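Local coordinates for protein Rho-class glutathione S-transferase (Laternula elliptica, PDB 3QAV) that probably catalyses the transfer of glutathione to electrophilic substrates, as glutathione S-transferases do, and binds glutathione in its N-terminal domain, at residues F28-S33 with E67-L72; V78-D83 with V87-T92. All coordinates share one frame; numbering follows the deposited sequence.

Contact 1 of 2, residues F28-S33 with E67-L72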
ATOM      1  N   PHE A  28       0.730   3.611  22.800  1.00 35.11           N
ATOM      2  CA  PHE A  28      -0.263   4.673  22.868  1.00 34.03           C
ATOM      3  C   PHE A  28      -0.676   4.951  21.432  1.00 32.56           C
ATOM      4  O   PHE A  28       0.176   5.150  20.564  1.00 30.49           O
ATOM      5  CB  PHE A  28       0.323   5.938  23.496  1.00 35.55           C
ATOM      6  CG  PHE A  28      -0.695   7.019  23.731  1.00 36.03           C
ATOM      7  CD1 PHE A  28      -1.227   7.737  22.663  1.00 35.57           C
ATOM      8  CD2 PHE A  28      -1.151   7.293  25.020  1.00 37.20           C
ATOM      9  CE1 PHE A  28      -2.206   8.717  22.874  1.00 37.71           C
ATOM     10  CE2 PHE A  28      -2.130   8.270  25.243  1.00 38.11           C
ATOM     11  CZ  PHE A  28      -2.659   8.983  24.166  1.00 35.70           C
ATOM     12  N   VAL A  29      -1.979   4.966  21.176  1.00 31.06           N
ATOM     13  CA  VAL A  29      -2.448   5.196  19.820  1.00 31.23           C
ATOM     14  C   VAL A  29      -3.488   6.296  19.658  1.00 30.16           C
ATOM     15  O   VAL A  29      -4.528   6.291  20.326  1.00 30.88           O
ATOM     16  CB  VAL A  29      -3.007   3.888  19.221  1.00 33.49           C
ATOM     17  CG1 VAL A  29      -3.986   3.257  20.185  1.00 37.15           C
ATOM     18  CG2 VAL A  29      -3.685   4.167  17.893  1.00 34.95           C
ATOM     19  N   TYR A  30      -3.180   7.251  18.780  1.00 28.10           N
ATOM     20  CA  TYR A  30      -4.095   8.341  18.460  1.00 27.74           C
ATOM     21  C   TYR A  30      -4.847   7.819  17.246  1.00 28.45           C
ATOM     22  O   TYR A  30      -4.223   7.396  16.268  1.00 27.11           O
ATOM     23  CB  TYR A  30      -3.344   9.612  18.045  1.00 29.13           C
ATOM     24  CG  TYR A  30      -2.499  10.258  19.120  1.00 31.55           C
ATOM     25  CD1 TYR A  30      -1.215   9.794  19.396  1.00 30.42           C
ATOM     26  CD2 TYR A  30      -2.981  11.352  19.848  1.00 31.50           C
ATOM     27  CE1 TYR A  30      -0.423  10.405  20.371  1.00 34.04           C
ATOM     28  CE2 TYR A  30      -2.198  11.970  20.826  1.00 35.91           C
ATOM     29  CZ  TYR A  30      -0.920  11.492  21.080  1.00 35.09           C
ATOM     30  OH  TYR A  30      -0.134  12.102  22.026  1.00 39.62           O
ATOM     31  N   TRP A  31      -6.174   7.847  17.295  1.00 26.40           N
ATOM     32  CA  TRP A  31      -6.962   7.343  16.182  1.00 25.45           C
ATOM     33  C   TRP A  31      -8.345   7.970  16.118  1.00 27.58           C
ATOM     34  O   TRP A  31      -8.803   8.593  17.076  1.00 27.99           O
ATOM     35  CB  TRP A  31      -7.110   5.826  16.288  1.00 25.22           C
ATOM     36  CG  TRP A  31      -7.841   5.388  17.517  1.00 24.65           C
ATOM     37  CD1 TRP A  31      -7.317   5.221  18.767  1.00 26.46           C
ATOM     38  CD2 TRP A  31      -9.222   5.029  17.608  1.00 24.08           C
ATOM     39  NE1 TRP A  31      -8.288   4.771  19.631  1.00 26.89           N
ATOM     40  CE2 TRP A  31      -9.467   4.645  18.946  1.00 25.93           C
ATOM     41  CE3 TRP A  31     -10.279   4.992  16.690  1.00 25.89           C
ATOM     42  CZ2 TRP A  31     -10.726   4.226  19.389  1.00 26.30           C
ATOM     43  CZ3 TRP A  31     -11.534   4.577  17.130  1.00 24.13           C
ATOM     44  CH2 TRP A  31     -11.746   4.199  18.466  1.00 24.54           C
ATOM     45  N   GLY A  32      -9.014   7.773  14.989  1.00 26.27           N
ATOM     46  CA  GLY A  32     -10.341   8.334  14.806  1.00 26.00           C
ATOM     47  C   GLY A  32     -11.365   7.322  14.334  1.00 27.63           C
ATOM     48  O   GLY A  32     -11.018   6.263  13.798  1.00 26.32           O
ATOM     49  N   SER A  33     -12.637   7.661  14.525  1.00 28.30           N
ATOM     50  CA  SER A  33     -13.739   6.786  14.153  1.00 30.21           C
ATOM     51  C   SER A  33     -13.966   6.681  12.648  1.00 31.66           C
ATOM     52  O   SER A  33     -13.940   7.687  11.934  1.00 30.42           O
ATOM     53  CB  SER A  33     -15.029   7.264  14.834  1.00 28.52           C
ATOM     54  OG  SER A  33     -16.107   6.380  14.582  1.00 30.03           O
ATOM     55  N   GLU A  67      -1.237  20.165  17.150  1.00 43.30           N
ATOM     56  CA  GLU A  67       0.213  20.265  17.294  1.00 44.35           C
ATOM     57  C   GLU A  67       0.798  19.034  17.971  1.00 42.62           C
ATOM     58  O   GLU A  67       1.939  18.657  17.705  1.00 42.15           O
ATOM     59  CB  GLU A  67       0.600  21.511  18.101  1.00 47.04           C
ATOM     60  CG  GLU A  67       0.255  22.835  17.435  1.00 51.41           C
ATOM     61  CD  GLU A  67       1.107  23.986  17.950  1.00 54.65           C
ATOM     62  OE1 GLU A  67       2.307  24.035  17.607  1.00 56.73           O
ATOM     63  OE2 GLU A  67       0.583  24.837  18.702  1.00 55.41           O
ATOM     64  N   GLU A  68       0.021  18.418  18.855  1.00 41.42           N
ATOM     65  CA  GLU A  68       0.478  17.223  19.557  1.00 41.17           C
ATOM     66  C   GLU A  68       0.654  16.089  18.543  1.00 40.50           C
ATOM     67  O   GLU A  68       1.563  15.265  18.660  1.00 39.57           O
ATOM     68  CB  GLU A  68      -0.538  16.824  20.633  1.00 43.35           C
ATOM     69  CG  GLU A  68      -0.122  15.616  21.455  1.00 48.86           C
ATOM     70  CD  GLU A  68      -1.111  15.284  22.560  1.00 50.77           C
ATOM     71  OE1 GLU A  68      -2.310  15.107  22.256  1.00 51.67           O
ATOM     72  OE2 GLU A  68      -0.688  15.194  23.732  1.00 54.27           O
ATOM     73  N   ILE A  69      -0.220  16.061  17.543  1.00 38.31           N
ATOM     74  CA  ILE A  69      -0.161  15.046  16.500  1.00 37.72           C
ATOM     75  C   ILE A  69       1.020  15.333  15.580  1.00 38.17           C
ATOM     76  O   ILE A  69       1.839  14.452  15.313  1.00 37.13           O
ATOM     77  CB  ILE A  69      -1.433  15.049  15.630  1.00 36.53           C
ATOM     78  CG1 ILE A  69      -2.668  14.732  16.482  1.00 40.23           C
ATOM     79  CG2 ILE A  69      -1.278  14.052  14.493  1.00 37.35           C
ATOM     80  CD1 ILE A  69      -2.684  13.345  17.071  1.00 36.63           C
ATOM     81  N   LEU A  70       1.093  16.569  15.094  1.00 37.41           N
ATOM     82  CA  LEU A  70       2.161  16.977  14.189  1.00 38.63           C
ATOM     83  C   LEU A  70       3.553  16.709  14.748  1.00 38.14           C
ATOM     84  O   LEU A  70       4.445  16.303  14.009  1.00 38.26           O
ATOM     85  CB  LEU A  70       2.008  18.453  13.817  1.00 39.21           C
ATOM     86  CG  LEU A  70       0.749  18.760  12.989  1.00 41.23           C
ATOM     87  CD1 LEU A  70       0.571  20.259  12.870  1.00 41.65           C
ATOM     88  CD2 LEU A  70       0.853  18.113  11.606  1.00 39.21           C
ATOM     89  N   GLU A  71       3.743  16.916  16.046  1.00 38.87           N
ATOM     90  CA  GLU A  71       5.053  16.659  16.644  1.00 42.24           C
ATOM     91  C   GLU A  71       5.478  15.227  16.345  1.00 42.04           C
ATOM     92  O   GLU A  71       6.634  14.968  16.012  1.00 42.32           O
ATOM     93  CB  GLU A  71       5.007  16.858  18.157  1.00 44.49           C
ATOM     94  CG  GLU A  71       5.825  18.032  18.659  1.00 49.26           C
ATOM     95  CD  GLU A  71       5.840  18.119  20.178  1.00 53.97           C
ATOM     96  OE1 GLU A  71       4.746  18.079  20.783  1.00 56.32           O
ATOM     97  OE2 GLU A  71       6.940  18.231  20.765  1.00 55.70           O
ATOM     98  N   LEU A  72       4.526  14.305  16.464  1.00 40.94           N
ATOM     99  CA  LEU A  72       4.764  12.886  16.215  1.00 40.13           C
ATOM    100  C   LEU A  72       4.625  12.495  14.749  1.00 38.69           C
ATOM    101  O   LEU A  72       5.319  11.600  14.268  1.00 38.71           O
ATOM    102  CB  LEU A  72       3.779  12.045  17.030  1.00 39.06           C
ATOM    103  CG  LEU A  72       4.100  11.738  18.493  1.00 40.63           C
ATOM    104  CD1 LEU A  72       4.679  12.959  19.159  1.00 43.98           C
ATOM    105  CD2 LEU A  72       2.828  11.266  19.204  1.00 38.47           C
TER
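The ring of Tyr30, on strand 28-31, meets three side chains of helix 67-72: Glu68, Ile69 and Leu72. The terminal methyl of Ile69 reaches the ring, with CD1 3.4 Å from Tyr30 CD2. It arrives obliquely, and the Ile69 and Tyr30 side chains run antiparallel past one another. Leu72 crosses the tyrosine at about a right angle, and its CD2 lies 3.6 Å from Tyr30 CE1. Tyr30 CG lies beside the backbone N and anti to the carbonyl carbon (chi1 -65°), and the ring points to the helix.

The polar side chain packs without bonding. The extended Glu68 chain, with CG anti to its backbone N (chi1 -178°), crosses the hydroxyl end of the ring at about a right angle. Its OE1 sits at the ring edge, near the plane, 3.4 Å from Tyr30 CE2. Tyr30 OH is 3.4 Å from Glu68 CD, but no hydrogen bond joins the two residues. The carboxylate is turned 64° from the ring plane.

Within strand 28-31, Phe28 CE1 lies over the centre of the Tyr30 ring, 3.4 Å above its plane. Ile69 and Leu72 also touch Thr80 of the neighbouring strand 80-83. The axes of the segments 28-31 and 67-72 come within 11.1 Å. This is helix-on-sheet packing in the thioredoxin-like N-terminal domain of a glutathione S-transferase, near the glutathione-binding residues Gln77 and Val78.

Contact 2 of 2, residues V78-D83 with V87-T92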
ATOM      1  N   VAL A  78      -3.848  10.221  11.132  1.00 31.92           N
ATOM      2  CA  VAL A  78      -4.082   9.231  12.157  1.00 31.41           C
ATOM      3  C   VAL A  78      -4.206   7.920  11.372  1.00 29.48           C
ATOM      4  O   VAL A  78      -4.691   7.920  10.249  1.00 28.76           O
ATOM      5  CB  VAL A  78      -5.371   9.589  12.944  1.00 33.92           C
ATOM      6  CG1 VAL A  78      -6.581   8.898  12.363  1.00 33.33           C
ATOM      7  CG2 VAL A  78      -5.178   9.281  14.401  1.00 38.53           C
ATOM      8  N   PRO A  79      -3.781   6.789  11.953  1.00 27.15           N
ATOM      9  CA  PRO A  79      -3.203   6.638  13.288  1.00 28.07           C
ATOM     10  C   PRO A  79      -1.765   7.109  13.462  1.00 28.77           C
ATOM     11  O   PRO A  79      -0.956   7.066  12.537  1.00 26.26           O
ATOM     12  CB  PRO A  79      -3.315   5.140  13.528  1.00 26.85           C
ATOM     13  CG  PRO A  79      -2.969   4.600  12.172  1.00 27.38           C
ATOM     14  CD  PRO A  79      -3.841   5.485  11.273  1.00 29.22           C
ATOM     15  N   THR A  80      -1.474   7.576  14.669  1.00 29.41           N
ATOM     16  CA  THR A  80      -0.136   7.991  15.052  1.00 30.33           C
ATOM     17  C   THR A  80       0.054   7.084  16.259  1.00 31.15           C
ATOM     18  O   THR A  80      -0.834   6.963  17.101  1.00 30.78           O
ATOM     19  CB  THR A  80      -0.074   9.471  15.451  1.00 30.42           C
ATOM     20  OG1 THR A  80      -0.275  10.278  14.288  1.00 29.08           O
ATOM     21  CG2 THR A  80       1.289   9.800  16.049  1.00 29.34           C
ATOM     22  N   PHE A  81       1.207   6.443  16.337  1.00 31.53           N
ATOM     23  CA  PHE A  81       1.448   5.475  17.390  1.00 32.04           C
ATOM     24  C   PHE A  81       2.816   5.605  18.039  1.00 32.19           C
ATOM     25  O   PHE A  81       3.799   5.889  17.363  1.00 31.95           O
ATOM     26  CB  PHE A  81       1.294   4.083  16.757  1.00 31.80           C
ATOM     27  CG  PHE A  81       1.716   2.938  17.634  1.00 31.17           C
ATOM     28  CD1 PHE A  81       0.771   2.194  18.330  1.00 32.29           C
ATOM     29  CD2 PHE A  81       3.049   2.555  17.703  1.00 31.25           C
ATOM     30  CE1 PHE A  81       1.147   1.079  19.078  1.00 32.91           C
ATOM     31  CE2 PHE A  81       3.433   1.444  18.448  1.00 32.53           C
ATOM     32  CZ  PHE A  81       2.481   0.706  19.135  1.00 31.59           C
ATOM     33  N   THR A  82       2.862   5.403  19.354  1.00 33.01           N
ATOM     34  CA  THR A  82       4.119   5.424  20.094  1.00 34.81           C
ATOM     35  C   THR A  82       4.158   4.202  21.010  1.00 36.39           C
ATOM     36  O   THR A  82       3.119   3.659  21.402  1.00 34.77           O
ATOM     37  CB  THR A  82       4.279   6.675  20.977  1.00 34.28           C
ATOM     38  OG1 THR A  82       3.353   6.614  22.068  1.00 37.09           O
ATOM     39  CG2 THR A  82       4.045   7.939  20.166  1.00 33.74           C
ATOM     40  N   ASP A  83       5.366   3.766  21.337  1.00 38.15           N
ATOM     41  CA  ASP A  83       5.568   2.624  22.219  1.00 41.53           C
ATOM     42  C   ASP A  83       6.930   2.841  22.861  1.00 43.93           C
ATOM     43  O   ASP A  83       7.960   2.407  22.335  1.00 44.82           O
ATOM     44  CB  ASP A  83       5.561   1.313  21.429  1.00 39.16           C
ATOM     45  CG  ASP A  83       5.569   0.094  22.332  1.00 38.83           C
ATOM     46  OD1 ASP A  83       5.681  -1.035  21.812  1.00 36.38           O
ATOM     47  OD2 ASP A  83       5.460   0.264  23.563  1.00 38.07           O
ATOM     48  N   VAL A  87       8.367   5.390  17.678  1.00 40.84           N
ATOM     49  CA  VAL A  87       7.275   6.181  17.128  1.00 39.59           C
ATOM     50  C   VAL A  87       7.059   5.663  15.717  1.00 37.85           C
ATOM     51  O   VAL A  87       8.003   5.605  14.936  1.00 37.70           O
ATOM     52  CB  VAL A  87       7.621   7.681  17.051  1.00 40.03           C
ATOM     53  CG1 VAL A  87       6.493   8.428  16.365  1.00 39.15           C
ATOM     54  CG2 VAL A  87       7.846   8.246  18.449  1.00 41.50           C
ATOM     55  N   VAL A  88       5.828   5.281  15.391  1.00 34.24           N
ATOM     56  CA  VAL A  88       5.528   4.753  14.058  1.00 32.75           C
ATOM     57  C   VAL A  88       4.159   5.250  13.603  1.00 30.77           C
ATOM     58  O   VAL A  88       3.207   5.235  14.376  1.00 30.48           O
ATOM     59  CB  VAL A  88       5.513   3.206  14.075  1.00 32.05           C
ATOM     60  CG1 VAL A  88       5.623   2.675  12.673  1.00 31.09           C
ATOM     61  CG2 VAL A  88       6.636   2.673  14.964  1.00 30.41           C
ATOM     62  N   ASN A  89       4.042   5.653  12.343  1.00 30.90           N
ATOM     63  CA  ASN A  89       2.766   6.167  11.861  1.00 33.11           C
ATOM     64  C   ASN A  89       2.015   5.369  10.797  1.00 33.03           C
ATOM     65  O   ASN A  89       0.809   5.159  10.923  1.00 36.46           O
ATOM     66  CB  ASN A  89       2.942   7.606  11.378  1.00 34.10           C
ATOM     67  CG  ASN A  89       3.427   8.527  12.475  1.00 35.88           C
ATOM     68  OD1 ASN A  89       2.871   8.543  13.571  1.00 38.02           O
ATOM     69  ND2 ASN A  89       4.462   9.302  12.187  1.00 36.35           N
ATOM     70  N   GLU A  90       2.685   4.937   9.739  1.00 30.72           N
ATOM     71  CA  GLU A  90       1.966   4.182   8.719  1.00 29.02           C
ATOM     72  C   GLU A  90       1.271   2.974   9.346  1.00 28.99           C
ATOM     73  O   GLU A  90       1.904   2.148  10.015  1.00 25.65           O
ATOM     74  CB  GLU A  90       2.910   3.718   7.614  1.00 30.79           C
ATOM     75  CG  GLU A  90       3.344   4.807   6.636  1.00 34.21           C
ATOM     76  CD  GLU A  90       2.185   5.394   5.844  1.00 38.98           C
ATOM     77  OE1 GLU A  90       1.254   4.633   5.476  1.00 38.55           O
ATOM     78  OE2 GLU A  90       2.210   6.619   5.576  1.00 39.71           O
ATOM     79  N   SER A  91      -0.037   2.888   9.134  1.00 25.39           N
ATOM     80  CA  SER A  91      -0.845   1.792   9.662  1.00 25.95           C
ATOM     81  C   SER A  91      -0.215   0.410   9.459  1.00 25.08           C
ATOM     82  O   SER A  91      -0.160  -0.403  10.387  1.00 26.04           O
ATOM     83  CB  SER A  91      -2.227   1.820   9.006  1.00 27.87           C
ATOM     84  OG  SER A  91      -2.910   0.593   9.194  1.00 34.98           O
ATOM     85  N   THR A  92       0.243   0.133   8.244  1.00 23.03           N
ATOM     86  CA  THR A  92       0.848  -1.161   7.953  1.00 23.73           C
ATOM     87  C   THR A  92       2.148  -1.339   8.738  1.00 25.18           C
ATOM     88  O   THR A  92       2.428  -2.426   9.257  1.00 25.39           O
ATOM     89  CB  THR A  92       1.100  -1.307   6.437  1.00 24.72           C
ATOM     90  OG1 THR A  92      -0.161  -1.262   5.757  1.00 22.06           O
ATOM     91  CG2 THR A  92       1.805  -2.627   6.110  1.00 21.67           C
TER
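Phe81 and Val88 form a hydrogen-bonded antiparallel pair. Val88 N donates to Phe81 O at 2.9 Å, with an N-H...O angle of 168°. The return bond, Phe81 N to Val88 O, is weak: 3.1 Å and bent to 132°. Phe81 O also receives a CA-H...O contact from Val87 CA at 3.5 Å. The apolar contact of the pair is Phe81 CD2 to Val88 CB, 4.4 Å. Thr82 and Val87 are the next, non-hydrogen-bonded pair; their side chains are neighbours on one face, with Thr82 CG2 4.2 Å from Val87 CG2.

The ladder ends toward Pro79 and Asn89. There Pro79 O and Asn89 O approach to 3.1 Å with no proton between them. Asn89 OD1 lies 3.2 Å from Thr80 CG2 and is buried with no polar partner in the model. Asn89 ND2 is hydrogen-bonded to Leu72 O. Thr80 OG1 makes a weak bond to Gln77 O.

Pro79, which follows a cis peptide bond, approaches Ser91 only loosely. Ser91 OG is bonded to Pro37 O, and both Val78 and Ser91 are glutathione-binding residues. Across these segments, then, one straight and one weak backbone bond do the pairing, while the Asn89 amide nitrogen and the Thr80 and Ser91 hydroxyls look to partners outside them.

Contacts 1 and 2 have centres about 8 Å apart, and both belong to the N-terminal domain. Contact 1 is complete before contact 2 begins along the chain. Both reach one mixed sheet, ordered 53-56, 28-31, 80-83, 86-88. Strands 28-31 and 80-83 are neighbours and run antiparallel. Probable hydrogen bonds from Phe28 N to Thr82 O (2.8 Å) and from Tyr30 N to Thr80 O (2.9 Å) join the contacts directly. Contact 1 adds a helix to the sheet, while contact 2 completes its edge hairpin and leads into helix 91-101. Contact 2 contains the glutathione-binding residues Val78 and Ser91; contact 1 packs beside Val78 through Tyr30.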